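Phosphatidylglycerol lysyltransferase C-terminal domain-containing protein (PDB 2HQY) is of unknown function but binds coenzyme A and is possibly an acyl or aminoacyl transferase with an acetyltransferase-like fold. Local coordinates at residues A10-I15 / L29-L34; K21-N26 / N227-G232; D122-R127 / Q283-L288; S128-L133 / M248-F253. All blocks are in the same frame, centred on the assembly; numbering follows the deposited sequence. Where two conformers were deposited one is given.

Contact 1 (A10-I15 / L29-L34); sequences ADRDTI and LSFSNL
Leu34 N donates to Ser30 O over 2.9 Å, a bond of the first turn of helix 31-36, the turn that carries Phe31 and Leu34 against Arg12 and Ile15 of helix 12-19. The contact is a helix-helix packing made where both helices begin, with a CH-pi interaction at its centre. Ser30 is the N-cap of the second helix, its OG accepting weakly from Asn33 N. Phe31 holds its CG anti to the backbone N (chi1 -178°), and its ring reaches over the start of helix 12-19. Arg12 CA lies above one face, 3.6 Å from the centroid of the Phe31 ring and displaced toward the rim. Beside it, Arg12 N sits 3.4 Å from Phe31 CZ and Arg12 CB 3.5 Å from Phe31 CE2, so main chain as well as side chain lines the aromatic surface. The Arg12 side chain starts at about a right angle to Phe31 and then runs on, extended, away from the contact; its NH1 bonds to Ala203 O. An alanine in place of Phe31 would probably open a gap between the two helices, with Arg12 CA and CB losing the ring they rest on. Ile15 was modelled in two conformers, so its contacts are less certain; in one of them its CG1 is 4.0 Å from Phe31 CE1 and its CG2 is 4.2 Å from Leu34 CD1. Asp11 turns its carboxylate back to Thr8 N, while its carbonyl carbon lies 3.8 Å from Phe31 CE1.

Contact 2 (K21-N26 / N227-G232); sequences KSDRRN and NHETFG
The imidazole of His228 meets the 21-26 loop with its edge: Asp23 OD1 lies in the ring plane, 3.4 Å from His228 CE1, and Ser22 O is also near that plane, while His228 ND1 bonds to Met20 O. The amide of Asn227, its CG placed between the backbone N and the carbonyl carbon (chi1 79°), is held at both ends. Its OD1 is gripped from opposite faces of the amide plane, by Thr230 OG1 at 2.9 Å and by Glu229 N at 3.1 Å. Its ND2 gives the direct bond across the contact, to Ser22 O at 2.9 Å, bent to 139° at the hydrogen. ND2 also donates to a water, which donates to Glu229 OE2 at 2.6 Å and weakly to Asp23 OD1, and so probably eases the closeness of two acidic groups. An alanine at Asn227 would probably leave Ser22 O and this water without their donor and loosen the turn around Glu229 N. Arg25 CG rests 3.3 Å from Thr230 OG1, and the guanidinium of Arg25 makes a cation-pi contact with Tyr263. Asn227 combines an Asx turn with the type I turn from Asn227 to Thr230, the tight bend of the beta hairpin between strands 216-227 and 230-238.

Contact 3 (D122-R127 / Q283-L288); sequences DYIYLR and QPVTIL
Strand 122-126, from Asp122 to Ile124, runs antiparallel to Thr286, Ile287 and Leu288, the short axes 4.8 Å apart and 151° between their directions. Asp122 and Leu288 exchange two backbone bonds, and Ile124 and Thr286 two more; Tyr123 and Ile287 form the non-hydrogen-bonded pair between them. On the face with Asp122 and Thr286, Ile124 CD1 meets Leu288 CD2 at 4.0 Å. Asp122 lies alongside Leu288, its carboxylate held by a salt bridge to Lys290 and by bonds to Asn265 and Cys27 N. Beyond Thr286 the regular pairing gives way to a classic beta bulge: Val285 and Thr286 both face Ile124, whose O takes Thr286 N at 3.3 Å and, weakly, Val285 N at 2.8 Å. The bulge is preceded by Pro284, which touches two tyrosines. Its CG approaches the edge of the Tyr123 ring, 3.8 Å from CD1, while its CB stands over one face of Tyr125, 4.1 Å from that ring's centroid. Both phenols are anchored at their tips, Tyr123 OH to Asp269 and Arg118 and Tyr125 OH to Lys279 O. Val285 has CG1 anti to its carbonyl carbon (chi1 -75°), and this methyl touches Leu126 CG at 3.6 Å. A water accepts from Leu126 N and donates to Gln283 O at 2.9 Å.

Contact 4 (S128-L133 / M248-F253); sequences SDLATL and MINYEF
Tyr251 brings its ring to the last turn of helix 127-132, its CE1 only 3.0 Å from Ala131 O and its CD1 3.7 Å from Leu130 O. These are carbonyls at the helix's C-terminal end, and they meet ring carbons obliquely. Leu133 approaches from the opposite side of the ring plane, with CD1 3.7 Å from Tyr251 CD1. A water donates to Leu130 O at 2.7 Å and to Asn250 OD1 at 2.9 Å, linking a backbone carbonyl of one helix to a side chain of the other. Tyr251 reaches helix 127-132 with its CG anti to the backbone N (chi1 179°), which sends the ring out from helix 245-256. The two helices cross steeply, with 116° between their directions and 8.3 Å between the short axes; the last turn of helix 127-132 and Leu133 pack on Tyr251. Leu133 is the residue that leaves the helix, with positive phi (47°), a left-handed backbone, and its side chain points toward Tyr251; Leu133 N still bonds to Asp129 O. One residue earlier, Thr132 OG1 donates to Ser128 O, tying the last turn together. In the next shell, Asn255 ND2 bonds to both Ala131 O and Tyr251 O, bridging the helices. Leu133 also packs on Lys141 and Ile145, and its O accepts from Arg142 NH1. On the other helix, the Asn250 side chain is about 6 Å from that of Tyr246, which binds coenzyme A.

In the fold
Contacts 1, 2 and 3 follow one another across the protein, the centre of contact 2 lying 13 Å from those of the others, while the centres of contacts 1 and 3 stand 23 Å apart. The 21-26 loop joins them: Arg24 packs on Leu29 of contact 1, and Asn26 and Arg25 on the strands of contact 3. Contacts 2 and 3 reach the same sheet. Contact 4 continues from contact 3, their centres about 14 Å apart, helix 127-132 following strand 122-126 directly; its Phe253 also packs on Phe231 of contact 2. Along the chain, contact 4 is nested inside contact 3, whereas contact 2 crosses all three. Distant segments are thereby tied into one fold, with contact 4 nearest a coenzyme A-binding residue, Tyr246.

Contact 1 (A10-I15 / L29-L34)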
loop_
_atom_site.group_PDB
_atom_site.type_symbol
_atom_site.label_atom_id
_atom_site.label_comp_id
_atom_site.label_asym_id
_atom_site.label_seq_id
_atom_site.Cartn_x
_atom_site.Cartn_y
_atom_site.Cartn_z
ATOM N N ALA A 10 7.870 8.747 8.178
ATOM C CA ALA A 10 8.946 9.720 8.373
ATOM C C ALA A 10 8.528 11.140 8.016
ATOM O O ALA A 10 9.202 12.106 8.362
ATOM C CB ALA A 10 10.190 9.295 7.573
ATOM N N ASP A 11 7.398 11.271 7.329
ATOM C CA ASP A 11 6.946 12.567 6.820
ATOM C C ASP A 11 6.015 13.296 7.779
ATOM O O ASP A 11 5.427 14.318 7.415
ATOM C CB ASP A 11 6.257 12.387 5.460
ATOM C CG ASP A 11 7.191 11.802 4.428
ATOM O OD1 ASP A 11 8.320 12.325 4.252
ATOM O OD2 ASP A 11 6.796 10.808 3.806
ATOM N N ARG A 12 5.876 12.765 8.986
ATOM C CA ARG A 12 4.982 13.335 9.983
ATOM C C ARG A 12 5.215 14.838 10.202
ATOM O O ARG A 12 4.273 15.625 10.097
ATOM C CB ARG A 12 5.131 12.583 11.296
ATOM C CG ARG A 12 4.167 13.065 12.332
ATOM C CD ARG A 12 4.247 12.127 13.515
ATOM N NE ARG A 12 3.899 12.752 14.769
ATOM C CZ ARG A 12 4.109 12.191 15.954
ATOM N NH1 ARG A 12 4.689 10.987 16.025
ATOM N NH2 ARG A 12 3.743 12.838 17.070
ATOM N N ASP A 13 6.460 15.228 10.480
ATOM C CA ASP A 13 6.779 16.647 10.766
ATOM C C ASP A 13 6.465 17.546 9.584
ATOM O O ASP A 13 5.929 18.651 9.753
ATOM C CB ASP A 13 8.246 16.819 11.182
ATOM C CG ASP A 13 8.560 16.225 12.565
ATOM O OD1 ASP A 13 7.636 15.833 13.316
ATOM O OD2 ASP A 13 9.761 16.148 12.912
ATOM N N THR A 14 6.810 17.082 8.383
ATOM C CA THR A 14 6.602 17.853 7.158
ATOM C C THR A 14 5.111 18.138 6.907
ATOM O O THR A 14 4.724 19.306 6.631
ATOM C CB THR A 14 7.210 17.117 5.925
ATOM O OG1 THR A 14 8.636 17.056 6.056
ATOM C CG2 THR A 14 6.848 17.828 4.590
ATOM N N ILE A 15 4.297 17.085 7.007
ATOM C CA ILE A 15 2.853 17.167 6.777
ATOM C C ILE A 15 2.152 18.020 7.847
ATOM O O ILE A 15 1.441 18.974 7.518
ATOM C CB ILE A 15 2.178 15.751 6.728
ATOM C CG1 ILE A 15 2.867 14.817 5.716
ATOM C CG2 ILE A 15 0.683 15.876 6.458
ATOM C CD1 ILE A 15 2.999 15.351 4.290
ATOM N N LEU A 29 -7.272 14.523 6.327
ATOM C CA LEU A 29 -5.992 15.207 6.543
ATOM C C LEU A 29 -5.245 14.772 7.815
ATOM O O LEU A 29 -4.141 15.282 8.109
ATOM C CB LEU A 29 -6.186 16.737 6.528
ATOM C CG LEU A 29 -6.436 17.307 5.125
ATOM C CD1 LEU A 29 -6.731 18.782 5.261
ATOM C CD2 LEU A 29 -5.261 17.088 4.207
ATOM N N SER A 30 -5.834 13.849 8.571
ATOM C CA SER A 30 -5.086 13.204 9.655
ATOM C C SER A 30 -3.880 12.457 9.080
ATOM O O SER A 30 -4.002 11.713 8.089
ATOM C CB SER A 30 -5.956 12.216 10.401
ATOM O OG SER A 30 -5.110 11.303 11.065
ATOM N N PHE A 31 -2.731 12.668 9.691
ATOM C CA PHE A 31 -1.518 11.989 9.265
ATOM C C PHE A 31 -1.678 10.470 9.320
ATOM O O PHE A 31 -1.235 9.777 8.404
ATOM C CB PHE A 31 -0.300 12.434 10.082
ATOM C CG PHE A 31 0.970 11.783 9.633
ATOM C CD1 PHE A 31 1.494 12.063 8.354
ATOM C CD2 PHE A 31 1.639 10.885 10.452
ATOM C CE1 PHE A 31 2.673 11.464 7.914
ATOM C CE2 PHE A 31 2.861 10.273 10.022
ATOM C CZ PHE A 31 3.363 10.553 8.758
ATOM N N SER A 32 -2.314 9.945 10.383
ATOM C CA SER A 32 -2.560 8.525 10.490
ATOM C C SER A 32 -3.441 8.026 9.337
ATOM O O SER A 32 -3.158 6.961 8.753
ATOM C CB SER A 32 -3.266 8.160 11.819
ATOM O OG SER A 32 -3.385 6.742 11.892
ATOM N N ASN A 33 -4.501 8.764 9.028
ATOM C CA ASN A 33 -5.399 8.338 7.932
ATOM C C ASN A 33 -4.660 8.354 6.587
ATOM O O ASN A 33 -4.792 7.421 5.788
ATOM C CB ASN A 33 -6.638 9.218 7.881
ATOM C CG ASN A 33 -7.686 8.799 8.887
ATOM O OD1 ASN A 33 -7.648 7.673 9.443
ATOM N ND2 ASN A 33 -8.674 9.678 9.085
ATOM N N LEU A 34 -3.824 9.366 6.374
ATOM C CA LEU A 34 -3.054 9.464 5.132
ATOM C C LEU A 34 -2.122 8.254 4.958
ATOM O O LEU A 34 -2.080 7.661 3.876
ATOM C CB LEU A 34 -2.244 10.770 5.098
ATOM C CG LEU A 34 -3.114 12.016 4.871
ATOM C CD1 LEU A 34 -2.366 13.266 5.327
ATOM C CD2 LEU A 34 -3.534 12.160 3.407
#

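Contact 2 (K21-N26 / N227-G232)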
loop_
_atom_site.group_PDB
_atom_site.type_symbol
_atom_site.label_atom_id
_atom_site.label_comp_id
_atom_site.label_asym_id
_atom_site.label_seq_id
_atom_site.Cartn_x
_atom_site.Cartn_y
_atom_site.Cartn_z
ATOM N N LYS A 21 -1.661 24.114 11.464
ATOM C CA LYS A 21 -1.953 25.548 11.444
ATOM C C LYS A 21 -3.129 25.904 10.543
ATOM O O LYS A 21 -3.579 27.056 10.544
ATOM C CB LYS A 21 -0.714 26.353 11.028
ATOM C CG LYS A 21 -0.314 26.192 9.584
ATOM C CD LYS A 21 0.800 27.179 9.225
ATOM C CE LYS A 21 1.470 26.815 7.893
ATOM N NZ LYS A 21 0.716 27.222 6.647
ATOM N N SER A 22 -3.599 24.937 9.756
ATOM C CA SER A 22 -4.649 25.184 8.759
ATOM C C SER A 22 -6.016 25.230 9.423
ATOM O O SER A 22 -6.168 24.819 10.574
ATOM C CB SER A 22 -4.634 24.105 7.673
ATOM O OG SER A 22 -5.259 22.912 8.131
ATOM N N ASP A 23 -7.019 25.713 8.699
ATOM C CA ASP A 23 -8.373 25.639 9.237
ATOM C C ASP A 23 -9.173 24.474 8.648
ATOM O O ASP A 23 -10.391 24.436 8.719
ATOM C CB ASP A 23 -9.075 27.016 9.155
ATOM C CG ASP A 23 -8.664 27.945 10.328
ATOM O OD1 ASP A 23 -8.568 27.497 11.520
ATOM O OD2 ASP A 23 -8.421 29.138 10.056
ATOM N N ARG A 24 -8.452 23.491 8.120
ATOM C CA ARG A 24 -9.071 22.295 7.550
ATOM C C ARG A 24 -9.377 21.265 8.629
ATOM O O ARG A 24 -8.497 20.884 9.377
ATOM C CB ARG A 24 -8.128 21.707 6.499
ATOM C CG ARG A 24 -7.692 22.761 5.488
ATOM C CD ARG A 24 -8.706 22.909 4.374
ATOM N NE ARG A 24 -8.542 21.780 3.479
ATOM C CZ ARG A 24 -7.751 21.768 2.409
ATOM N NH1 ARG A 24 -7.662 20.654 1.699
ATOM N NH2 ARG A 24 -7.066 22.861 2.042
ATOM N N ARG A 25 -10.628 20.815 8.694
ATOM C CA ARG A 25 -11.046 19.892 9.742
ATOM C C ARG A 25 -11.366 18.482 9.233
ATOM O O ARG A 25 -11.752 17.604 10.005
ATOM C CB ARG A 25 -12.232 20.478 10.500
ATOM C CG ARG A 25 -11.905 21.816 11.128
ATOM C CD ARG A 25 -13.033 22.298 12.006
ATOM N NE ARG A 25 -14.260 22.563 11.258
ATOM C CZ ARG A 25 -15.436 22.852 11.823
ATOM N NH1 ARG A 25 -15.560 22.893 13.146
ATOM N NH2 ARG A 25 -16.501 23.087 11.064
ATOM N N ASN A 26 -11.211 18.251 7.935
ATOM C CA ASN A 26 -11.641 16.950 7.433
ATOM C C ASN A 26 -10.679 15.807 7.777
ATOM O O ASN A 26 -9.436 15.988 7.796
ATOM C CB ASN A 26 -12.023 16.995 5.971
ATOM C CG ASN A 26 -10.864 17.224 5.098
ATOM O OD1 ASN A 26 -10.244 18.284 5.146
ATOM N ND2 ASN A 26 -10.586 16.257 4.231
ATOM N N ASN A 227 -6.223 19.166 13.040
ATOM C CA ASN A 227 -5.594 20.486 13.054
ATOM C C ASN A 227 -5.507 20.984 14.490
ATOM O O ASN A 227 -5.807 20.229 15.432
ATOM C CB ASN A 227 -6.271 21.481 12.077
ATOM C CG ASN A 227 -7.574 22.093 12.623
ATOM O OD1 ASN A 227 -8.106 21.673 13.651
ATOM N ND2 ASN A 227 -8.045 23.145 11.958
ATOM N N HIS A 228 -5.104 22.232 14.671
ATOM C CA HIS A 228 -4.851 22.788 15.994
ATOM C C HIS A 228 -6.035 22.717 16.956
ATOM O O HIS A 228 -5.845 22.666 18.122
ATOM C CB HIS A 228 -4.325 24.199 15.889
ATOM C CG HIS A 228 -5.339 25.163 15.402
ATOM N ND1 HIS A 228 -5.568 25.384 14.075
ATOM C CD2 HIS A 228 -6.215 25.932 16.061
ATOM C CE1 HIS A 228 -6.540 26.248 13.930
ATOM N NE2 HIS A 228 -6.945 26.601 15.124
ATOM N N GLU A 229 -7.248 22.698 16.440
ATOM C CA GLU A 229 -8.463 22.631 17.242
ATOM C C GLU A 229 -9.440 21.458 16.973
ATOM O O GLU A 229 -10.549 21.471 17.430
ATOM C CB GLU A 229 -9.243 23.938 17.160
ATOM C CG GLU A 229 -9.706 24.280 15.795
ATOM C CD GLU A 229 -10.526 25.548 15.715
ATOM O OE1 GLU A 229 -10.628 26.243 16.700
ATOM O OE2 GLU A 229 -11.062 25.833 14.675
ATOM N N THR A 230 -8.987 20.467 16.229
ATOM C CA THR A 230 -9.833 19.336 15.833
ATOM C C THR A 230 -9.061 18.036 16.041
ATOM O O THR A 230 -7.956 17.872 15.530
ATOM C CB THR A 230 -10.296 19.430 14.349
ATOM O OG1 THR A 230 -10.779 20.759 14.069
ATOM C CG2 THR A 230 -11.373 18.387 14.028
ATOM N N PHE A 231 -9.642 17.147 16.835
ATOM C CA PHE A 231 -9.074 15.811 17.055
ATOM C C PHE A 231 -9.936 14.822 16.272
ATOM O O PHE A 231 -11.170 14.909 16.325
ATOM C CB PHE A 231 -9.132 15.493 18.545
ATOM C CG PHE A 231 -8.298 14.303 18.944
ATOM C CD1 PHE A 231 -6.986 14.478 19.371
ATOM C CD2 PHE A 231 -8.810 13.012 18.851
ATOM C CE1 PHE A 231 -6.193 13.377 19.753
ATOM C CE2 PHE A 231 -8.033 11.895 19.220
ATOM C CZ PHE A 231 -6.715 12.088 19.663
ATOM N N GLY A 232 -9.320 13.855 15.601
ATOM C CA GLY A 232 -10.086 12.889 14.814
ATOM C C GLY A 232 -10.078 11.554 15.535
ATOM O O GLY A 232 -9.027 11.072 15.954
HETATM O O HOH W 1 -10.288 24.786 12.374
#

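Contact 3 (D122-R127 / Q283-L288)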
loop_
_atom_site.group_PDB
_atom_site.type_symbol
_atom_site.label_atom_id
_atom_site.label_comp_id
_atom_site.label_asym_id
_atom_site.label_seq_id
_atom_site.Cartn_x
_atom_site.Cartn_y
_atom_site.Cartn_z
ATOM N N ASP A 122 -18.224 14.405 6.967
ATOM C CA ASP A 122 -17.697 14.111 8.306
ATOM C C ASP A 122 -18.644 14.646 9.365
ATOM O O ASP A 122 -19.201 15.749 9.237
ATOM C CB ASP A 122 -16.347 14.776 8.562
ATOM C CG ASP A 122 -15.193 14.113 7.849
ATOM O OD1 ASP A 122 -15.316 12.976 7.333
ATOM O OD2 ASP A 122 -14.127 14.753 7.835
ATOM N N TYR A 123 -18.796 13.871 10.426
ATOM C CA TYR A 123 -19.548 14.291 11.593
ATOM C C TYR A 123 -18.587 14.971 12.579
ATOM O O TYR A 123 -17.607 14.357 13.029
ATOM C CB TYR A 123 -20.176 13.061 12.250
ATOM C CG TYR A 123 -21.383 12.551 11.517
ATOM C CD1 TYR A 123 -22.668 12.837 11.983
ATOM C CD2 TYR A 123 -21.237 11.802 10.338
ATOM C CE1 TYR A 123 -23.794 12.381 11.312
ATOM C CE2 TYR A 123 -22.342 11.334 9.652
ATOM C CZ TYR A 123 -23.624 11.631 10.145
ATOM O OH TYR A 123 -24.724 11.190 9.464
ATOM N N ILE A 124 -18.885 16.225 12.907
ATOM C CA ILE A 124 -18.071 17.033 13.825
ATOM C C ILE A 124 -18.891 17.394 15.085
ATOM O O ILE A 124 -20.044 17.822 14.998
ATOM C CB ILE A 124 -17.490 18.284 13.094
ATOM C CG1 ILE A 124 -16.585 17.791 11.937
ATOM C CG2 ILE A 124 -16.756 19.229 14.087
ATOM C CD1 ILE A 124 -15.564 18.774 11.425
ATOM N N TYR A 125 -18.293 17.145 16.239
ATOM C CA TYR A 125 -18.925 17.321 17.546
ATOM C C TYR A 125 -18.065 18.237 18.413
ATOM O O TYR A 125 -16.869 18.389 18.160
ATOM C CB TYR A 125 -19.001 15.957 18.235
ATOM C CG TYR A 125 -19.720 14.887 17.441
ATOM C CD1 TYR A 125 -21.101 14.682 17.582
ATOM C CD2 TYR A 125 -19.010 14.072 16.560
ATOM C CE1 TYR A 125 -21.751 13.684 16.847
ATOM C CE2 TYR A 125 -19.633 13.096 15.821
ATOM C CZ TYR A 125 -20.980 12.894 15.971
ATOM O OH TYR A 125 -21.529 11.892 15.236
ATOM N N LEU A 126 -18.672 18.853 19.422
ATOM C CA LEU A 126 -17.912 19.576 20.447
ATOM C C LEU A 126 -17.310 18.554 21.392
ATOM O O LEU A 126 -18.014 17.677 21.891
ATOM C CB LEU A 126 -18.812 20.502 21.255
ATOM C CG LEU A 126 -19.429 21.689 20.491
ATOM C CD1 LEU A 126 -20.458 22.461 21.325
ATOM C CD2 LEU A 126 -18.322 22.613 19.953
ATOM N N ARG A 127 -16.014 18.669 21.657
ATOM C CA ARG A 127 -15.377 17.824 22.678
ATOM C C ARG A 127 -16.091 17.972 24.021
ATOM O O ARG A 127 -16.280 16.992 24.735
ATOM C CB ARG A 127 -13.893 18.176 22.814
ATOM C CG ARG A 127 -13.069 17.194 23.669
ATOM C CD ARG A 127 -11.927 17.907 24.399
ATOM N NE ARG A 127 -12.448 18.433 25.642
ATOM C CZ ARG A 127 -12.380 17.812 26.819
ATOM N NH1 ARG A 127 -11.762 16.640 26.957
ATOM N NH2 ARG A 127 -12.914 18.394 27.868
ATOM N N GLN A 283 -25.379 14.049 18.222
ATOM C CA GLN A 283 -25.684 15.488 18.108
ATOM C C GLN A 283 -24.520 16.326 17.584
ATOM O O GLN A 283 -24.023 17.205 18.303
ATOM C CB GLN A 283 -26.114 16.072 19.469
ATOM C CG GLN A 283 -27.095 15.259 20.287
ATOM C CD GLN A 283 -28.430 15.096 19.593
ATOM O OE1 GLN A 283 -28.969 16.049 19.026
ATOM N NE2 GLN A 283 -28.970 13.881 19.626
ATOM N N PRO A 284 -24.109 16.107 16.314
ATOM C CA PRO A 284 -22.998 16.878 15.763
ATOM C C PRO A 284 -23.339 18.366 15.637
ATOM O O PRO A 284 -24.506 18.717 15.398
ATOM C CB PRO A 284 -22.813 16.259 14.378
ATOM C CG PRO A 284 -24.177 15.732 14.020
ATOM C CD PRO A 284 -24.675 15.182 15.316
ATOM N N VAL A 285 -22.334 19.223 15.815
ATOM C CA VAL A 285 -22.495 20.663 15.575
ATOM C C VAL A 285 -22.396 20.964 14.082
ATOM O O VAL A 285 -22.950 21.944 13.601
ATOM C CB VAL A 285 -21.465 21.537 16.362
ATOM C CG1 VAL A 285 -21.836 21.597 17.830
ATOM C CG2 VAL A 285 -20.054 21.019 16.197
ATOM N N THR A 286 -21.697 20.101 13.343
ATOM C CA THR A 286 -21.455 20.334 11.926
ATOM C C THR A 286 -21.446 19.007 11.199
ATOM O O THR A 286 -20.874 18.029 11.689
ATOM C CB THR A 286 -20.073 20.987 11.694
ATOM O OG1 THR A 286 -20.073 22.297 12.256
ATOM C CG2 THR A 286 -19.743 21.092 10.195
ATOM N N ILE A 287 -22.100 18.972 10.043
ATOM C CA ILE A 287 -21.904 17.869 9.118
ATOM C C ILE A 287 -21.108 18.452 7.954
ATOM O O ILE A 287 -21.607 19.305 7.195
ATOM C CB ILE A 287 -23.243 17.224 8.718
ATOM C CG1 ILE A 287 -23.836 16.517 9.951
ATOM C CG2 ILE A 287 -23.034 16.222 7.581
ATOM C CD1 ILE A 287 -25.261 16.173 9.785
ATOM N N LEU A 288 -19.841 18.059 7.885
ATOM C CA LEU A 288 -18.876 18.695 7.008
ATOM C C LEU A 288 -18.950 18.042 5.633
ATOM O O LEU A 288 -18.415 16.972 5.430
ATOM C CB LEU A 288 -17.465 18.564 7.608
ATOM C CG LEU A 288 -16.312 19.285 6.894
ATOM C CD1 LEU A 288 -16.418 20.822 6.984
ATOM C CD2 LEU A 288 -14.973 18.783 7.441
HETATM O O HOH W 2 -21.569 18.079 19.575
#

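Contact 4 (S128-L133 / M248-F253)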
loop_
_atom_site.group_PDB
_atom_site.type_symbol
_atom_site.label_atom_id
_atom_site.label_comp_id
_atom_site.label_asym_id
_atom_site.label_seq_id
_atom_site.Cartn_x
_atom_site.Cartn_y
_atom_site.Cartn_z
ATOM N N SER A 128 -16.477 19.202 24.354
ATOM C CA SER A 128 -17.260 19.488 25.553
ATOM C C SER A 128 -18.563 18.669 25.665
ATOM O O SER A 128 -18.878 18.182 26.762
ATOM C CB SER A 128 -17.490 21.006 25.730
ATOM O OG SER A 128 -18.203 21.583 24.655
ATOM N N ASP A 129 -19.278 18.463 24.555
ATOM C CA ASP A 129 -20.486 17.633 24.560
ATOM C C ASP A 129 -20.165 16.158 24.820
ATOM O O ASP A 129 -20.752 15.523 25.694
ATOM C CB ASP A 129 -21.219 17.748 23.226
ATOM C CG ASP A 129 -21.966 19.071 23.064
ATOM O OD1 ASP A 129 -22.286 19.737 24.082
ATOM O OD2 ASP A 129 -22.236 19.434 21.896
ATOM N N LEU A 130 -19.224 15.620 24.051
ATOM C CA LEU A 130 -18.899 14.190 24.132
ATOM C C LEU A 130 -18.217 13.825 25.456
ATOM O O LEU A 130 -18.385 12.699 25.940
ATOM C CB LEU A 130 -18.071 13.760 22.915
ATOM C CG LEU A 130 -18.767 13.929 21.547
ATOM C CD1 LEU A 130 -17.911 13.312 20.409
ATOM C CD2 LEU A 130 -20.172 13.327 21.537
ATOM N N ALA A 131 -17.469 14.768 26.046
ATOM C CA ALA A 131 -16.743 14.493 27.316
ATOM C C ALA A 131 -17.646 14.603 28.548
ATOM O O ALA A 131 -17.335 14.046 29.613
ATOM C CB ALA A 131 -15.546 15.440 27.457
ATOM N N THR A 132 -18.733 15.368 28.430
ATOM C CA THR A 132 -19.596 15.626 29.603
ATOM C C THR A 132 -20.995 15.003 29.457
ATOM O O THR A 132 -21.655 14.701 30.455
ATOM C CB THR A 132 -19.777 17.143 29.875
ATOM O OG1 THR A 132 -20.516 17.722 28.796
ATOM C CG2 THR A 132 -18.457 17.856 30.004
ATOM N N LEU A 133 -21.448 14.835 28.218
ATOM C CA LEU A 133 -22.832 14.437 27.900
ATOM C C LEU A 133 -23.878 15.249 28.679
ATOM O O LEU A 133 -24.887 14.719 29.123
ATOM C CB LEU A 133 -23.039 12.934 28.082
ATOM C CG LEU A 133 -22.045 12.080 27.286
ATOM C CD1 LEU A 133 -22.125 10.625 27.749
ATOM C CD2 LEU A 133 -22.321 12.226 25.797
ATOM N N MET A 248 -19.471 3.793 26.424
ATOM C CA MET A 248 -18.481 4.017 27.492
ATOM C C MET A 248 -17.086 4.362 26.932
ATOM O O MET A 248 -16.416 5.268 27.462
ATOM C CB MET A 248 -18.382 2.839 28.460
ATOM C CG MET A 248 -17.342 3.110 29.587
ATOM S SD MET A 248 -17.779 4.655 30.529
ATOM C CE MET A 248 -18.989 3.812 31.289
ATOM N N ILE A 249 -16.650 3.661 25.887
ATOM C CA ILE A 249 -15.308 3.935 25.338
ATOM C C ILE A 249 -15.220 5.311 24.686
ATOM O O ILE A 249 -14.211 6.015 24.820
ATOM C CB ILE A 249 -14.738 2.817 24.431
ATOM C CG1 ILE A 249 -13.211 3.026 24.324
ATOM C CG2 ILE A 249 -15.457 2.756 23.053
ATOM C CD1 ILE A 249 -12.420 1.824 24.087
ATOM N N ASN A 250 -16.307 5.702 24.017
ATOM C CA ASN A 250 -16.454 7.034 23.443
ATOM C C ASN A 250 -16.266 8.104 24.539
ATOM O O ASN A 250 -15.415 8.984 24.415
ATOM C CB ASN A 250 -17.844 7.096 22.776
ATOM C CG ASN A 250 -18.155 8.435 22.121
ATOM O OD1 ASN A 250 -17.678 9.506 22.532
ATOM N ND2 ASN A 250 -19.012 8.372 21.091
ATOM N N TYR A 251 -17.046 7.988 25.627
ATOM C CA TYR A 251 -16.974 8.883 26.772
ATOM C C TYR A 251 -15.591 8.904 27.444
ATOM O O TYR A 251 -15.049 9.979 27.704
ATOM C CB TYR A 251 -18.048 8.483 27.777
ATOM C CG TYR A 251 -18.052 9.337 29.014
ATOM C CD1 TYR A 251 -18.641 10.597 29.005
ATOM C CD2 TYR A 251 -17.432 8.894 30.180
ATOM C CE1 TYR A 251 -18.648 11.389 30.159
ATOM C CE2 TYR A 251 -17.429 9.682 31.349
ATOM C CZ TYR A 251 -18.024 10.924 31.317
ATOM O OH TYR A 251 -18.007 11.692 32.479
ATOM N N GLU A 252 -15.019 7.739 27.744
ATOM C CA GLU A 252 -13.705 7.736 28.429
ATOM C C GLU A 252 -12.634 8.380 27.556
ATOM O O GLU A 252 -11.837 9.183 28.034
ATOM C CB GLU A 252 -13.292 6.309 28.827
ATOM C CG GLU A 252 -14.118 5.744 30.015
ATOM C CD GLU A 252 -13.471 6.017 31.365
ATOM O OE1 GLU A 252 -12.443 6.741 31.416
ATOM O OE2 GLU A 252 -14.015 5.518 32.382
ATOM N N PHE A 253 -12.606 8.030 26.267
ATOM C CA PHE A 253 -11.552 8.555 25.420
ATOM C C PHE A 253 -11.750 10.061 25.156
ATOM O O PHE A 253 -10.762 10.788 25.104
ATOM C CB PHE A 253 -11.440 7.739 24.124
ATOM C CG PHE A 253 -10.287 8.168 23.229
ATOM C CD1 PHE A 253 -8.977 8.157 23.703
ATOM C CD2 PHE A 253 -10.528 8.575 21.926
ATOM C CE1 PHE A 253 -7.909 8.535 22.883
ATOM C CE2 PHE A 253 -9.474 8.967 21.086
ATOM C CZ PHE A 253 -8.159 8.934 21.573
HETATM O O HOH W 3 -19.302 10.467 24.685
#